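Local coordinates for protein response regulator (Vibrio cholerae O1 biovar El Tor, PDB 7KPO) that probably binds DNA as the DNA-binding domain of the sensor histidine kinase ChiS, at residues F32-A35 and L40-V43. Numbering follows the deposited sequence.
With FMT (formic acid), chain H.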
ATOM      1  N   PHE A  32     -14.079  -0.168 -16.923  1.00 15.83           N
ATOM      2  CA  PHE A  32     -13.784   0.660 -18.114  1.00 15.31           C
ATOM      3  C   PHE A  32     -12.940   1.865 -17.702  1.00 15.09           C
ATOM      4  O   PHE A  32     -11.952   2.151 -18.432  1.00 20.69           O
ATOM      5  CB  PHE A  32     -15.067   1.142 -18.789  1.00 17.28           C
ATOM      6  CG  PHE A  32     -14.823   2.144 -19.885  1.00 19.76           C
ATOM      7  CD1 PHE A  32     -14.697   3.494 -19.597  1.00 22.98           C
ATOM      8  CD2 PHE A  32     -14.693   1.732 -21.199  1.00 24.39           C
ATOM      9  CE1 PHE A  32     -14.453   4.413 -20.604  1.00 24.64           C
ATOM     10  CE2 PHE A  32     -14.460   2.655 -22.207  1.00 27.51           C
ATOM     11  CZ  PHE A  32     -14.342   3.993 -21.907  1.00 28.40           C
ATOM     12  N   THR A  33     -13.345   2.544 -16.613  1.00 15.77           N
ATOM     13  CA  THR A  33     -12.671   3.767 -16.101  1.00 15.34           C
ATOM     14  C   THR A  33     -11.258   3.425 -15.621  1.00 14.35           C
ATOM     15  O   THR A  33     -10.351   4.247 -15.829  1.00 14.82           O
ATOM     16  CB  THR A  33     -13.514   4.452 -15.025  1.00 15.94           C
ATOM     17  OG1 THR A  33     -14.707   4.865 -15.690  1.00 18.14           O
ATOM     18  CG2 THR A  33     -12.821   5.641 -14.398  1.00 16.07           C
ATOM     19  N   PHE A  34     -11.086   2.292 -14.949  1.00 14.26           N
ATOM     20  CA  PHE A  34      -9.712   1.902 -14.562  1.00 13.37           C
ATOM     21  C   PHE A  34      -8.824   1.864 -15.817  1.00 13.00           C
ATOM     22  O   PHE A  34      -7.721   2.433 -15.798  1.00 13.75           O
ATOM     23  CB  PHE A  34      -9.703   0.549 -13.849  1.00 13.17           C
ATOM     24  CG  PHE A  34      -8.366  -0.127 -13.970  1.00 12.25           C
ATOM     25  CD1 PHE A  34      -7.247   0.395 -13.344  1.00 12.67           C
ATOM     26  CD2 PHE A  34      -8.218  -1.237 -14.780  1.00 12.35           C
ATOM     27  CE1 PHE A  34      -6.008  -0.197 -13.509  1.00 13.04           C
ATOM     28  CE2 PHE A  34      -6.979  -1.832 -14.938  1.00 12.37           C
ATOM     29  CZ  PHE A  34      -5.879  -1.313 -14.301  1.00 13.20           C
ATOM     30  N   ALA A  35      -9.301   1.214 -16.880  1.00 13.39           N
ATOM     31  CA  ALA A  35      -8.505   1.071 -18.123  1.00 12.73           C
ATOM     32  C   ALA A  35      -8.254   2.428 -18.766  1.00 13.65           C
ATOM     33  O   ALA A  35      -7.115   2.727 -19.128  1.00 14.32           O
ATOM     34  CB  ALA A  35      -9.253   0.169 -19.101  1.00 13.54           C
ATOM     35  N   LEU A  40      -3.610   1.740 -19.066  1.00 11.78           N
ATOM     36  CA  LEU A  40      -2.889   0.439 -19.101  1.00 12.25           C
ATOM     37  C   LEU A  40      -3.553  -0.567 -20.044  1.00 11.93           C
ATOM     38  O   LEU A  40      -2.862  -1.526 -20.429  1.00 13.38           O
ATOM     39  CB  LEU A  40      -2.810  -0.121 -17.679  1.00 11.93           C
ATOM     40  CG  LEU A  40      -1.887   0.650 -16.740  1.00 12.84           C
ATOM     41  CD1 LEU A  40      -2.067   0.180 -15.312  1.00 13.24           C
ATOM     42  CD2 LEU A  40      -0.434   0.512 -17.169  1.00 15.42           C
ATOM     43  N   TRP A  41      -4.827  -0.367 -20.379  1.00 12.21           N
ATOM     44  CA  TRP A  41      -5.559  -1.323 -21.246  1.00 12.72           C
ATOM     45  C   TRP A  41      -6.368  -0.538 -22.262  1.00 13.61           C
ATOM     46  O   TRP A  41      -6.903   0.525 -21.907  1.00 15.18           O
ATOM     47  CB  TRP A  41      -6.465  -2.232 -20.412  1.00 12.50           C
ATOM     48  CG  TRP A  41      -5.735  -2.989 -19.352  1.00 12.11           C
ATOM     49  CD1 TRP A  41      -5.514  -2.587 -18.069  1.00 11.56           C
ATOM     50  CD2 TRP A  41      -5.119  -4.284 -19.486  1.00 12.40           C
ATOM     51  NE1 TRP A  41      -4.804  -3.539 -17.391  1.00 11.65           N
ATOM     52  CE2 TRP A  41      -4.548  -4.589 -18.234  1.00 11.71           C
ATOM     53  CE3 TRP A  41      -4.987  -5.200 -20.535  1.00 13.27           C
ATOM     54  CZ2 TRP A  41      -3.872  -5.782 -18.002  1.00 13.06           C
ATOM     55  CZ3 TRP A  41      -4.314  -6.380 -20.303  1.00 14.51           C
ATOM     56  CH2 TRP A  41      -3.764  -6.663 -19.052  1.00 13.97           C
ATOM     57  N   ARG A  42      -6.465  -1.075 -23.470  1.00 14.35           N
ATOM     58  CA  ARG A  42      -7.175  -0.403 -24.575  1.00 16.55           C
ATOM     59  C   ARG A  42      -8.681  -0.646 -24.517  1.00 15.33           C
ATOM     60  O   ARG A  42      -9.156  -1.658 -23.956  1.00 15.48           O
ATOM     61  CB  ARG A  42      -6.595  -0.823 -25.924  1.00 19.51           C
ATOM     62  CG  ARG A  42      -5.191  -0.292 -26.170  1.00 23.69           C
ATOM     63  CD  ARG A  42      -4.794  -0.438 -27.622  1.00 28.36           C
ATOM     64  NE  ARG A  42      -5.666   0.358 -28.477  1.00 31.37           N
ATOM     65  CZ  ARG A  42      -5.636   0.356 -29.807  1.00 32.05           C
ATOM     66  NH1 ARG A  42      -4.778  -0.416 -30.454  1.00 36.05           N
ATOM     67  NH2 ARG A  42      -6.474   1.121 -30.486  1.00 35.52           N
ATOM     68  N   VAL A  43      -9.387   0.317 -25.087  1.00 16.67           N
ATOM     69  CA  VAL A  43     -10.863   0.301 -25.237  1.00 18.37           C
ATOM     70  C   VAL A  43     -11.154   0.012 -26.709  1.00 19.54           C
ATOM     71  O   VAL A  43     -10.481   0.607 -27.585  1.00 19.75           O
ATOM     72  CB  VAL A  43     -11.463   1.639 -24.776  1.00 21.85           C
ATOM     73  CG1 VAL A  43     -12.900   1.815 -25.240  1.00 24.58           C
ATOM     74  CG2 VAL A  43     -11.337   1.804 -23.269  1.00 22.73           C
TER
HETATM   75  C   FMT H1207      -4.670  -4.074 -24.998  1.00 22.02           C
HETATM   76  O1  FMT H1207      -5.292  -3.777 -23.994  1.00 16.02           O
HETATM   77  O2  FMT H1207      -5.196  -4.484 -26.139  1.00 25.74           O
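F34 and W41 meet rim to rim, neither ring lying over the face of the other: the centroid of the F34 ring and that of the five-membered ring of W41 are 5.6 Å apart, the planes turned by 51°. F34 CE2 sits against the CD1-NE1 side of the indole, 3.5 Å from W41 CD1, with CZ a little farther off. With CG anti to the carbonyl carbon (chi1 -57°), the indole of W41 reaches the F34 rim. Its buried NE1 is hydrogen-bonded to S76 OG on helix 70-83, Y58 packs edge-to-face with it, and M16 of helix 2-27 and T72 also touch it. L40 CD1 lies 4.2 Å from F34 CZ, a looser contact. Between the F34-W41 pair and the F32-V43 pair, A35 CB fits against the base of the tryptophan, 3.9 Å from W41 CB. Helix 31-38 ends, and the following loop, 40-43, runs back against its direction along the helix's flank before entering strand 44-46 of the antiparallel hairpin 44-46/49-51. No hydrogen bond crosses the contact; the loop is packed on the helix by apolar groups. At the hairpin end F32 presents CE2 to both methyls of V43, CG2 at 3.4 Å and CG1 at 3.5 Å, the two side chains crossing at about a right angle. L50 of strand 49-51 touches F32 and V43 alike. The amide of R42 faces a formic acid molecule, probably from the crystallisation liquor, and gives its O1 a nearly straight hydrogen bond (R42 N to O1 3.0 Å, N-H...O angle 177°); Y44 OH and T54 OG1 also bond this small ligand.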